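Local coordinates for pyridoxal kinase (Entamoeba histolytica, PDB 4S1H), which probably phosphorylates pyridoxal with ATP to give pyridoxal 5'-phosphate, and is seen here with bound ADP and magnesium ions, at residues D88-T93 with K131-Y136; P112-N117 with S124-S129; G217-Y222 with S243-I248; L225-K230 with K268-S273. All coordinates share one frame; numbering follows the deposited sequence.

Contact 1: D88-T93 with K131-Y136; sequences DLVYET and KELIKY
V90 and L133 meet across two neighbouring helices, 87-100 and 124-133. Their CA atoms are the nearest pair between the segments, 7.1 Å apart, and both CB atoms point toward the opposite backbone. The touch is purely apolar. CG1 of V90 lies 4.0 Å from CB of L133 and 4.2 Å from CD2 of L133, with the two side chains set at a slant to each other. CG1 is the branch of V90 that sits opposite the backbone N (chi1 178°), which carries it over to L133. L133 is forked between two partners. While CD2 faces V90, CD1 turns to T93, whose methyl CG2 stands 4.2 Å away. T93 keeps its polar side on its own helix. Its OG1 donates to the carbonyl O of L89 at 2.9 Å. That O also accepts from the backbone N of T93, and the two donors reach it from opposite faces of the carbonyl plane. With chi1 at -67°, the hydroxyl is held on the helix while the methyl is presented to L133. F84, in a loop, packs on V90 and T93, and I94 packs on L133. The arrangement is buried helix packing in the alpha/beta fold of the ribokinase clan, between helix 87-100, which joins strands 78-81 and 107-110 of the central sheet, and helix 124-133, which comes before strand 139-140 of that sheet.

Contact 2: P112-N117 with S124-S129; sequences PILGDN and SEVQDS. With MG (magnesium ion), chain E.
L114 touches helix 124-133 with one branch of its side chain. Its CD2 lies 3.9 Å from CG1 of V126, and the two groups meet at an angle. The same methyl rests 4.2 Å from CA of Q127 and 4.3 Å from CG of Q127. One methyl therefore settles against a turn of the helix. CG1 of V126 extends away from its own backbone N (chi1 169°). No hydrogen bond crosses between the two segments, and all three touching residues are buried. F149 of helix 144-151 packs on both L114 and Q127, and L150 also packs on L114. The backbone N atoms of L114 and G115 both donate to the carboxylate of E146. Beyond L114 the chain enters strand 115-116, which pairs with strand 119-120 in a small antiparallel hairpin. In this member of the ribokinase clan the hairpin carries D116 to the metal at the ADP phosphates. OD2 of D116 binds a magnesium ion at 2.2 Å. Two waters also bind the metal, water 1 at 2.0 Å and water 2 at 2.2 Å, and O1B and O2A of ADP complete the five ligands modelled. The other oxygen, OD1, steadies a first-shell water: it accepts a hydrogen bond from water 1 at 2.8 Å, so one carboxylate grips the metal both directly and through a water. OD1 also accepts from the backbone N of N117, on its anti side and 32° out of the carboxylate plane. Further out, ND2 of N143 hydrogen-bonds to the carbonyl O of G115.

Contact 3: G217-Y222 with S243-I248; sequences GDTLTY and STLQTI. With ADP (adenosine-5'-diphosphate), chain C.
L245 packs against T219 and L220 where helices 216-229 and 234-250 line part of the ADP site of this ribokinase-clan kinase. The short helical segments run roughly antiparallel, at 141°, with their axes 10.1 Å apart. L245 is the first residue of 243-248 to touch, and its two methyls divide the work. CD1 lies 3.8 Å from CG2 of T219. CD2 lies 3.8 Å from CB of L220 and also comes up to the ADP ribose, a tight 3.1 Å from O4'. A chi1 of -159° swings the fork out from the helix, to reach both the other helix and the sugar. L220 reaches the same nucleotide from the other helix, placing its CD2 by C5'. Next comes Q246, a known ADP-binding residue, whose side chain leads to the adenine. One turn on from L245, I248 meets T219 tip to tip, CD1 to CG2. The hydroxyl of T219 is bonded away from this apolar patch, to the carbonyl O of G215. G217 sits near the start of helix 216-229, against the beta-phosphate, consistent with the anion hole at a helix start in ribokinase relatives. Its backbone N donates to O2B of ADP at 3.0 Å, with an N-H...O angle of 140°.

Contact 4: L225-K230 with K268-S273; sequences LSWIIK and KGTEES
The loop between helix 234-250 and strand 277-278 folds over the last turns of helix 216-229, and the ring of W227 joins the two. K268 O lies at the ring edge, in its plane, 3.3 Å from CZ2 of W227. G269 O is equally near CZ2, but it approaches obliquely. The methyl CG2 of T270 stands 4.1 Å from CH2 of W227. The side chain of K268 bends back at chi3 (58°) and chi4 (42°), which brings NZ to 4.0 Å from CH2 of W227. NE1 of W227 donates to water 3 at 2.8 Å, and the water lies in the ring plane. Water 3 in turn donates to O of G269, also at 2.8 Å, and so bridges helix and loop. R240 makes a cation-pi contact with the indole, and F29 meets it edge-to-face. NZ of K230 lies 5.5 Å from NZ of K268, where the like charges may repel mildly; K230 NZ also has a weak hydrogen bond to O of F29. No direct hydrogen bond links the segments. The loop is thus tied to the helix by ring packing and one water, while the carbonyl O of K268 faces the slightly positive C-H edge of the indole.

How the contacts relate
Along the chain, contact 2 falls within the span between the two segments of contact 1, and both use helix 124-133. Their centres are 12 Å apart, and they touch where V90 and Y91 pack on S129. Contacts 3 and 4 come later and alternate in sequence. They share helix 216-229, their centres lie 10 Å apart, and N of S273 probably bonds to OG of S243. The two pairs lie on opposite sides of the chain's centre, with contacts 1 and 4 about 28 Å apart between centres. Contacts 2 and 3 meet through I113 and D218. These two contacts bring D116 and G217 to the metal and nucleotide site from different parts of the chain.

Contact 1: D88-T93 with K131-Y136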
# COMPACT_ATOMS: atom_id res chain seq x y z
N ASP A 88 -17.89 9.12 12.74
CA ASP A 88 -18.78 8.94 11.57
C ASP A 88 -18.37 7.77 10.69
O ASP A 88 -19.23 7.02 10.20
CB ASP A 88 -18.96 10.26 10.78
CG ASP A 88 -17.64 10.89 10.31
OD1 ASP A 88 -16.55 10.34 10.57
OD2 ASP A 88 -17.71 11.99 9.70
N LEU A 89 -17.06 7.61 10.50
CA LEU A 89 -16.53 6.53 9.66
C LEU A 89 -16.75 5.19 10.37
O LEU A 89 -16.95 4.17 9.72
CB LEU A 89 -15.05 6.72 9.34
CG LEU A 89 -14.65 8.01 8.60
CD1 LEU A 89 -13.13 8.10 8.56
CD2 LEU A 89 -15.26 8.04 7.22
N VAL A 90 -16.72 5.18 11.70
CA VAL A 90 -16.93 3.95 12.42
C VAL A 90 -18.37 3.48 12.25
O VAL A 90 -18.60 2.30 12.01
CB VAL A 90 -16.58 4.09 13.93
CG1 VAL A 90 -16.86 2.79 14.69
CG2 VAL A 90 -15.12 4.49 14.11
N TYR A 91 -19.33 4.39 12.45
CA TYR A 91 -20.74 4.04 12.33
C TYR A 91 -21.07 3.61 10.89
O TYR A 91 -21.78 2.64 10.70
CB TYR A 91 -21.67 5.14 12.82
CG TYR A 91 -21.63 5.30 14.33
CD1 TYR A 91 -21.96 4.25 15.15
CD2 TYR A 91 -21.21 6.49 14.91
CE1 TYR A 91 -21.92 4.38 16.54
CE2 TYR A 91 -21.16 6.63 16.29
CZ TYR A 91 -21.51 5.57 17.08
OH TYR A 91 -21.46 5.65 18.45
N GLU A 92 -20.49 4.27 9.90
CA GLU A 92 -20.69 3.83 8.52
C GLU A 92 -20.08 2.45 8.26
O GLU A 92 -20.72 1.59 7.62
CB GLU A 92 -20.11 4.83 7.56
CG GLU A 92 -20.31 4.48 6.08
CD GLU A 92 -21.74 4.21 5.67
OE1 GLU A 92 -22.73 4.57 6.38
OE2 GLU A 92 -21.89 3.61 4.57
N THR A 93 -18.90 2.20 8.81
CA THR A 93 -18.29 0.89 8.73
C THR A 93 -19.19 -0.17 9.34
O THR A 93 -19.29 -1.27 8.80
CB THR A 93 -16.91 0.89 9.38
OG1 THR A 93 -16.03 1.71 8.60
CG2 THR A 93 -16.34 -0.52 9.49
N LYS A 131 -16.79 0.86 20.78
CA LYS A 131 -17.50 -0.08 21.66
C LYS A 131 -18.64 -0.77 20.96
O LYS A 131 -18.98 -1.93 21.31
CB LYS A 131 -17.99 0.64 22.93
CG LYS A 131 -16.90 1.11 23.87
CD LYS A 131 -17.52 1.85 25.05
CE LYS A 131 -16.51 2.14 26.14
NZ LYS A 131 -17.18 2.61 27.38
N GLU A 132 -19.22 -0.11 19.94
CA GLU A 132 -20.27 -0.72 19.13
C GLU A 132 -19.70 -1.58 18.02
O GLU A 132 -20.18 -2.68 17.79
CB GLU A 132 -21.22 0.34 18.57
CG GLU A 132 -22.10 1.04 19.61
CD GLU A 132 -22.90 0.09 20.50
OE1 GLU A 132 -23.53 -0.86 19.98
OE2 GLU A 132 -22.89 0.27 21.74
N LEU A 133 -18.66 -1.10 17.35
CA LEU A 133 -18.04 -1.88 16.28
C LEU A 133 -17.52 -3.26 16.74
O LEU A 133 -17.70 -4.25 16.08
CB LEU A 133 -16.90 -1.09 15.61
CG LEU A 133 -16.21 -1.77 14.42
CD1 LEU A 133 -17.20 -2.11 13.32
CD2 LEU A 133 -15.11 -0.89 13.89
N ILE A 134 -16.89 -3.32 17.90
CA ILE A 134 -16.29 -4.57 18.37
C ILE A 134 -17.33 -5.68 18.55
O ILE A 134 -16.98 -6.86 18.48
CB ILE A 134 -15.46 -4.42 19.67
CG1 ILE A 134 -16.29 -3.82 20.83
CG2 ILE A 134 -14.21 -3.58 19.41
CD1 ILE A 134 -15.64 -3.94 22.19
N LYS A 135 -18.58 -5.33 18.75
CA LYS A 135 -19.63 -6.31 18.98
C LYS A 135 -19.91 -7.17 17.76
O LYS A 135 -20.52 -8.22 17.89
CB LYS A 135 -20.93 -5.64 19.46
CG LYS A 135 -20.78 -4.94 20.80
CD LYS A 135 -22.11 -4.38 21.26
CE LYS A 135 -21.96 -3.62 22.56
NZ LYS A 135 -23.26 -2.98 22.92
N TYR A 136 -19.46 -6.72 16.58
CA TYR A 136 -19.61 -7.49 15.37
C TYR A 136 -18.42 -8.39 15.05
O TYR A 136 -18.48 -9.19 14.13
CB TYR A 136 -19.92 -6.54 14.19
CG TYR A 136 -21.18 -5.72 14.43
CD1 TYR A 136 -22.45 -6.21 14.11
CD2 TYR A 136 -21.11 -4.48 15.05
CE1 TYR A 136 -23.60 -5.47 14.36
CE2 TYR A 136 -22.25 -3.73 15.30
CZ TYR A 136 -23.49 -4.23 14.96
OH TYR A 136 -24.62 -3.46 15.22

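Contact 2: P112-N117 with S124-S129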
# COMPACT_ATOMS: atom_id res chain seq x y z
N PRO A 112 -8.91 -2.56 17.50
CA PRO A 112 -9.26 -1.23 17.97
C PRO A 112 -7.98 -0.44 18.23
O PRO A 112 -7.13 -0.90 18.97
CB PRO A 112 -10.04 -1.51 19.24
CG PRO A 112 -9.51 -2.80 19.75
CD PRO A 112 -9.01 -3.57 18.55
N ILE A 113 -7.85 0.71 17.59
CA ILE A 113 -6.68 1.58 17.74
C ILE A 113 -7.14 2.82 18.48
O ILE A 113 -7.76 3.71 17.92
CB ILE A 113 -6.04 1.98 16.40
CG1 ILE A 113 -5.83 0.75 15.52
CG2 ILE A 113 -4.74 2.73 16.64
CD1 ILE A 113 -4.97 -0.33 16.13
N LEU A 114 -6.84 2.85 19.75
CA LEU A 114 -7.30 3.93 20.60
C LEU A 114 -6.17 4.60 21.38
O LEU A 114 -6.22 5.81 21.62
CB LEU A 114 -8.37 3.44 21.56
CG LEU A 114 -9.61 2.82 20.93
CD1 LEU A 114 -10.50 2.29 22.03
CD2 LEU A 114 -10.36 3.84 20.11
N GLY A 115 -5.16 3.84 21.79
CA GLY A 115 -4.08 4.43 22.58
C GLY A 115 -3.11 3.40 23.12
O GLY A 115 -3.17 2.22 22.79
N ASP A 116 -2.22 3.86 23.96
CA ASP A 116 -1.22 3.00 24.57
C ASP A 116 -0.65 3.70 25.78
O ASP A 116 -0.79 4.92 25.94
CB ASP A 116 -0.09 2.70 23.56
CG ASP A 116 0.62 1.39 23.84
OD1 ASP A 116 0.37 0.76 24.91
OD2 ASP A 116 1.40 0.95 22.95
N ASN A 117 -0.01 2.93 26.65
CA ASN A 117 0.62 3.48 27.87
C ASN A 117 -0.35 4.32 28.71
O ASN A 117 0.01 5.37 29.26
CB ASN A 117 1.88 4.27 27.47
CG ASN A 117 2.86 3.44 26.67
OD1 ASN A 117 3.43 3.93 25.70
ND2 ASN A 117 3.05 2.17 27.05
N SER A 124 -12.20 11.20 21.97
CA SER A 124 -13.19 10.47 22.83
C SER A 124 -14.46 9.96 22.11
O SER A 124 -15.06 8.93 22.50
CB SER A 124 -13.62 11.32 24.01
OG SER A 124 -14.41 10.55 24.89
N GLU A 125 -14.89 10.67 21.06
CA GLU A 125 -16.03 10.24 20.27
C GLU A 125 -15.78 8.85 19.66
O GLU A 125 -16.70 8.03 19.60
CB GLU A 125 -16.38 11.27 19.18
CG GLU A 125 -15.33 11.48 18.09
CD GLU A 125 -15.83 12.33 16.93
OE1 GLU A 125 -16.56 13.32 17.16
OE2 GLU A 125 -15.47 11.99 15.79
N VAL A 126 -14.54 8.61 19.23
CA VAL A 126 -14.16 7.35 18.56
C VAL A 126 -14.30 6.17 19.50
O VAL A 126 -14.81 5.14 19.09
CB VAL A 126 -12.71 7.38 17.95
CG1 VAL A 126 -12.25 6.00 17.51
CG2 VAL A 126 -12.66 8.33 16.76
N GLN A 127 -13.90 6.34 20.77
CA GLN A 127 -14.00 5.26 21.75
C GLN A 127 -15.40 4.67 21.84
O GLN A 127 -15.56 3.46 21.78
CB GLN A 127 -13.55 5.64 23.17
CG GLN A 127 -12.12 6.14 23.27
CD GLN A 127 -11.76 6.53 24.69
OE1 GLN A 127 -11.95 5.75 25.62
NE2 GLN A 127 -11.24 7.74 24.87
N ASP A 128 -16.41 5.52 22.00
CA ASP A 128 -17.78 5.03 22.13
C ASP A 128 -18.27 4.30 20.89
O ASP A 128 -18.94 3.28 20.99
CB ASP A 128 -18.73 6.18 22.50
CG ASP A 128 -18.43 6.75 23.87
OD1 ASP A 128 -17.90 6.01 24.74
OD2 ASP A 128 -18.72 7.94 24.06
N SER A 129 -17.90 4.81 19.70
CA SER A 129 -18.30 4.16 18.47
C SER A 129 -17.58 2.81 18.32
O SER A 129 -18.17 1.85 17.85
CB SER A 129 -18.08 5.07 17.25
OG SER A 129 -16.71 5.29 16.98
MG MG E . 2.12 -1.06 22.43
O HOH W 1 1.18 -1.78 24.09
O HOH W 2 3.14 -0.30 20.67

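Contact 3: G217-Y222 with S243-I248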
# COMPACT_ATOMS: atom_id res chain seq x y z
N GLY A 217 1.61 -3.35 16.73
CA GLY A 217 0.31 -3.96 16.83
C GLY A 217 -0.34 -4.18 15.49
O GLY A 217 -0.99 -5.19 15.27
N ASP A 218 -0.17 -3.22 14.59
CA ASP A 218 -0.69 -3.37 13.23
C ASP A 218 -0.02 -4.56 12.52
O ASP A 218 -0.69 -5.37 11.87
CB ASP A 218 -0.49 -2.06 12.44
CG ASP A 218 -1.13 -0.84 13.13
OD1 ASP A 218 -2.10 -1.04 13.92
OD2 ASP A 218 -0.66 0.31 12.89
N THR A 219 1.29 -4.64 12.64
CA THR A 219 2.07 -5.71 12.03
C THR A 219 1.61 -7.05 12.59
O THR A 219 1.34 -7.98 11.84
CB THR A 219 3.56 -5.46 12.25
OG1 THR A 219 3.92 -4.24 11.60
CG2 THR A 219 4.41 -6.60 11.77
N LEU A 220 1.46 -7.15 13.91
CA LEU A 220 0.91 -8.37 14.51
C LEU A 220 -0.44 -8.78 13.89
O LEU A 220 -0.64 -9.96 13.53
CB LEU A 220 0.75 -8.25 16.04
CG LEU A 220 0.05 -9.41 16.79
CD1 LEU A 220 0.75 -10.74 16.56
CD2 LEU A 220 -0.06 -9.09 18.26
N THR A 221 -1.35 -7.82 13.79
CA THR A 221 -2.68 -8.04 13.28
C THR A 221 -2.60 -8.68 11.88
O THR A 221 -3.29 -9.69 11.64
CB THR A 221 -3.43 -6.72 13.19
OG1 THR A 221 -3.75 -6.25 14.50
CG2 THR A 221 -4.71 -6.83 12.37
N TYR A 222 -1.80 -8.13 10.98
CA TYR A 222 -1.80 -8.65 9.59
C TYR A 222 -1.03 -9.96 9.42
O TYR A 222 -1.43 -10.79 8.62
CB TYR A 222 -1.33 -7.59 8.59
CG TYR A 222 -2.34 -6.48 8.51
CD1 TYR A 222 -3.56 -6.67 7.84
CD2 TYR A 222 -2.11 -5.27 9.11
CE1 TYR A 222 -4.52 -5.65 7.79
CE2 TYR A 222 -3.06 -4.25 9.07
CZ TYR A 222 -4.26 -4.46 8.42
OH TYR A 222 -5.20 -3.47 8.37
N SER A 243 6.51 -14.47 17.00
CA SER A 243 7.87 -14.86 16.68
C SER A 243 8.46 -14.03 15.58
O SER A 243 9.58 -13.53 15.71
CB SER A 243 7.97 -16.36 16.38
OG SER A 243 7.56 -17.11 17.53
N THR A 244 7.70 -13.88 14.49
CA THR A 244 8.15 -13.06 13.36
C THR A 244 8.34 -11.60 13.80
O THR A 244 9.33 -10.97 13.45
CB THR A 244 7.16 -13.19 12.20
OG1 THR A 244 7.18 -14.56 11.76
CG2 THR A 244 7.53 -12.27 11.04
N LEU A 245 7.43 -11.11 14.64
CA LEU A 245 7.57 -9.75 15.16
C LEU A 245 8.84 -9.55 16.00
O LEU A 245 9.50 -8.50 15.89
CB LEU A 245 6.33 -9.36 15.96
CG LEU A 245 5.96 -7.90 16.20
CD1 LEU A 245 6.30 -6.93 15.08
CD2 LEU A 245 4.47 -7.84 16.50
N GLN A 246 9.21 -10.52 16.84
CA GLN A 246 10.47 -10.42 17.59
C GLN A 246 11.64 -10.31 16.65
O GLN A 246 12.54 -9.49 16.84
CB GLN A 246 10.68 -11.61 18.54
CG GLN A 246 9.89 -11.55 19.82
CD GLN A 246 10.18 -10.30 20.65
OE1 GLN A 246 9.46 -9.31 20.61
NE2 GLN A 246 11.27 -10.34 21.40
N THR A 247 11.61 -11.08 15.56
CA THR A 247 12.67 -11.00 14.57
C THR A 247 12.75 -9.60 13.95
O THR A 247 13.85 -9.06 13.81
CB THR A 247 12.47 -12.06 13.47
OG1 THR A 247 12.53 -13.35 14.07
CG2 THR A 247 13.54 -11.93 12.38
N ILE A 248 11.60 -9.02 13.61
CA ILE A 248 11.57 -7.68 13.03
C ILE A 248 12.14 -6.66 14.01
O ILE A 248 12.98 -5.84 13.64
CB ILE A 248 10.16 -7.26 12.59
CG1 ILE A 248 9.66 -8.15 11.45
CG2 ILE A 248 10.13 -5.79 12.16
CD1 ILE A 248 8.18 -8.05 11.22
PB ADP C . 0.20 -1.78 19.86
O1B ADP C . 0.49 -1.12 21.19
O2B ADP C . 0.92 -1.14 18.69
O3B ADP C . -1.27 -2.04 19.69
PA ADP C . 1.59 -3.95 21.20
O1A ADP C . 0.58 -4.75 21.98
O2A ADP C . 2.41 -2.92 21.90
O3A ADP C . 0.85 -3.25 19.94
O5' ADP C . 2.58 -4.93 20.45
C5' ADP C . 2.16 -5.98 19.60
C4' ADP C . 3.18 -7.07 19.73
O4' ADP C . 4.47 -6.57 19.37
C3' ADP C . 3.31 -7.55 21.17
O3' ADP C . 2.41 -8.63 21.44
C2' ADP C . 4.76 -7.94 21.24
O2' ADP C . 4.93 -9.26 20.74
C1' ADP C . 5.46 -6.98 20.30
N9 ADP C . 6.08 -5.80 20.94
C8 ADP C . 5.66 -4.53 20.98
N7 ADP C . 6.53 -3.73 21.65
C5 ADP C . 7.55 -4.52 22.03
C6 ADP C . 8.83 -4.33 22.76
N6 ADP C . 9.15 -3.10 23.22
N1 ADP C . 9.60 -5.42 22.95
C2 ADP C . 9.25 -6.65 22.49
N3 ADP C . 8.11 -6.89 21.81
C4 ADP C . 7.25 -5.87 21.56

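Contact 4: L225-K230 with K268-S273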
# COMPACT_ATOMS: atom_id res chain seq x y z
N LEU A 225 -3.58 -12.55 10.92
CA LEU A 225 -4.67 -12.76 9.94
C LEU A 225 -4.22 -13.56 8.74
O LEU A 225 -4.94 -14.44 8.30
CB LEU A 225 -5.20 -11.42 9.43
CG LEU A 225 -6.35 -11.53 8.44
CD1 LEU A 225 -7.63 -11.93 9.16
CD2 LEU A 225 -6.49 -10.23 7.67
N SER A 226 -3.03 -13.26 8.20
CA SER A 226 -2.52 -14.01 7.05
C SER A 226 -2.46 -15.51 7.38
O SER A 226 -2.88 -16.32 6.59
CB SER A 226 -1.16 -13.50 6.60
OG SER A 226 -1.27 -12.15 6.19
N TRP A 227 -1.95 -15.88 8.57
CA TRP A 227 -1.86 -17.29 8.92
C TRP A 227 -3.25 -17.92 9.17
O TRP A 227 -3.48 -19.04 8.76
CB TRP A 227 -0.96 -17.52 10.13
CG TRP A 227 0.48 -17.38 9.84
CD1 TRP A 227 1.35 -16.59 10.49
CD2 TRP A 227 1.24 -18.07 8.82
NE1 TRP A 227 2.61 -16.73 9.96
CE2 TRP A 227 2.56 -17.62 8.92
CE3 TRP A 227 0.93 -19.02 7.83
CZ2 TRP A 227 3.58 -18.06 8.06
CZ3 TRP A 227 1.94 -19.45 6.96
CH2 TRP A 227 3.25 -18.98 7.09
N ILE A 228 -4.16 -17.17 9.75
CA ILE A 228 -5.55 -17.62 9.83
C ILE A 228 -6.13 -17.90 8.45
O ILE A 228 -6.76 -18.94 8.22
CB ILE A 228 -6.42 -16.62 10.58
CG1 ILE A 228 -6.04 -16.56 12.07
CG2 ILE A 228 -7.89 -16.98 10.44
CD1 ILE A 228 -6.61 -15.38 12.80
N ILE A 229 -5.91 -16.97 7.55
CA ILE A 229 -6.34 -17.15 6.17
C ILE A 229 -5.76 -18.41 5.54
O ILE A 229 -6.47 -19.14 4.81
CB ILE A 229 -6.07 -15.88 5.30
CG1 ILE A 229 -7.00 -14.76 5.75
CG2 ILE A 229 -6.24 -16.17 3.81
CD1 ILE A 229 -6.69 -13.38 5.20
N LYS A 230 -4.47 -18.66 5.77
CA LYS A 230 -3.80 -19.86 5.25
C LYS A 230 -4.24 -21.18 5.93
O LYS A 230 -3.77 -22.25 5.54
CB LYS A 230 -2.27 -19.69 5.32
CG LYS A 230 -1.69 -18.54 4.48
CD LYS A 230 -1.83 -18.76 3.00
CE LYS A 230 -1.37 -17.52 2.24
NZ LYS A 230 -1.56 -17.71 0.78
N LYS A 268 6.70 -14.73 6.18
CA LYS A 268 6.07 -16.05 6.07
C LYS A 268 6.81 -17.11 6.87
O LYS A 268 6.59 -18.31 6.68
CB LYS A 268 5.97 -16.50 4.60
CG LYS A 268 4.97 -15.72 3.78
CD LYS A 268 4.83 -16.26 2.35
CE LYS A 268 4.42 -17.72 2.28
NZ LYS A 268 3.35 -18.23 3.20
N GLY A 269 7.68 -16.68 7.80
CA GLY A 269 8.35 -17.59 8.72
C GLY A 269 7.39 -18.43 9.50
O GLY A 269 6.33 -17.96 9.92
N THR A 270 7.76 -19.68 9.70
CA THR A 270 6.93 -20.64 10.41
C THR A 270 7.51 -20.99 11.76
O THR A 270 6.90 -21.79 12.47
CB THR A 270 6.77 -21.95 9.60
OG1 THR A 270 8.06 -22.50 9.33
CG2 THR A 270 6.02 -21.69 8.34
N GLU A 271 8.62 -20.37 12.16
CA GLU A 271 9.17 -20.61 13.52
C GLU A 271 8.17 -20.17 14.59
O GLU A 271 7.56 -19.10 14.48
CB GLU A 271 10.50 -19.90 13.73
CG GLU A 271 11.33 -20.52 14.85
CD GLU A 271 12.60 -19.76 15.20
OE1 GLU A 271 12.74 -18.56 14.87
OE2 GLU A 271 13.44 -20.38 15.87
N GLU A 272 7.98 -21.04 15.58
CA GLU A 272 7.13 -20.77 16.71
C GLU A 272 8.04 -20.84 17.93
O GLU A 272 8.16 -21.89 18.56
CB GLU A 272 5.98 -21.78 16.75
CG GLU A 272 5.11 -21.66 15.51
CD GLU A 272 3.94 -22.61 15.45
OE1 GLU A 272 3.53 -23.12 16.52
OE2 GLU A 272 3.41 -22.80 14.33
N SER A 273 8.64 -19.70 18.25
CA SER A 273 9.72 -19.59 19.23
C SER A 273 9.26 -19.47 20.67
O SER A 273 10.11 -19.53 21.57
CB SER A 273 10.56 -18.35 18.96
OG SER A 273 10.72 -18.14 17.60
O HOH W 3 5.12 -15.49 10.25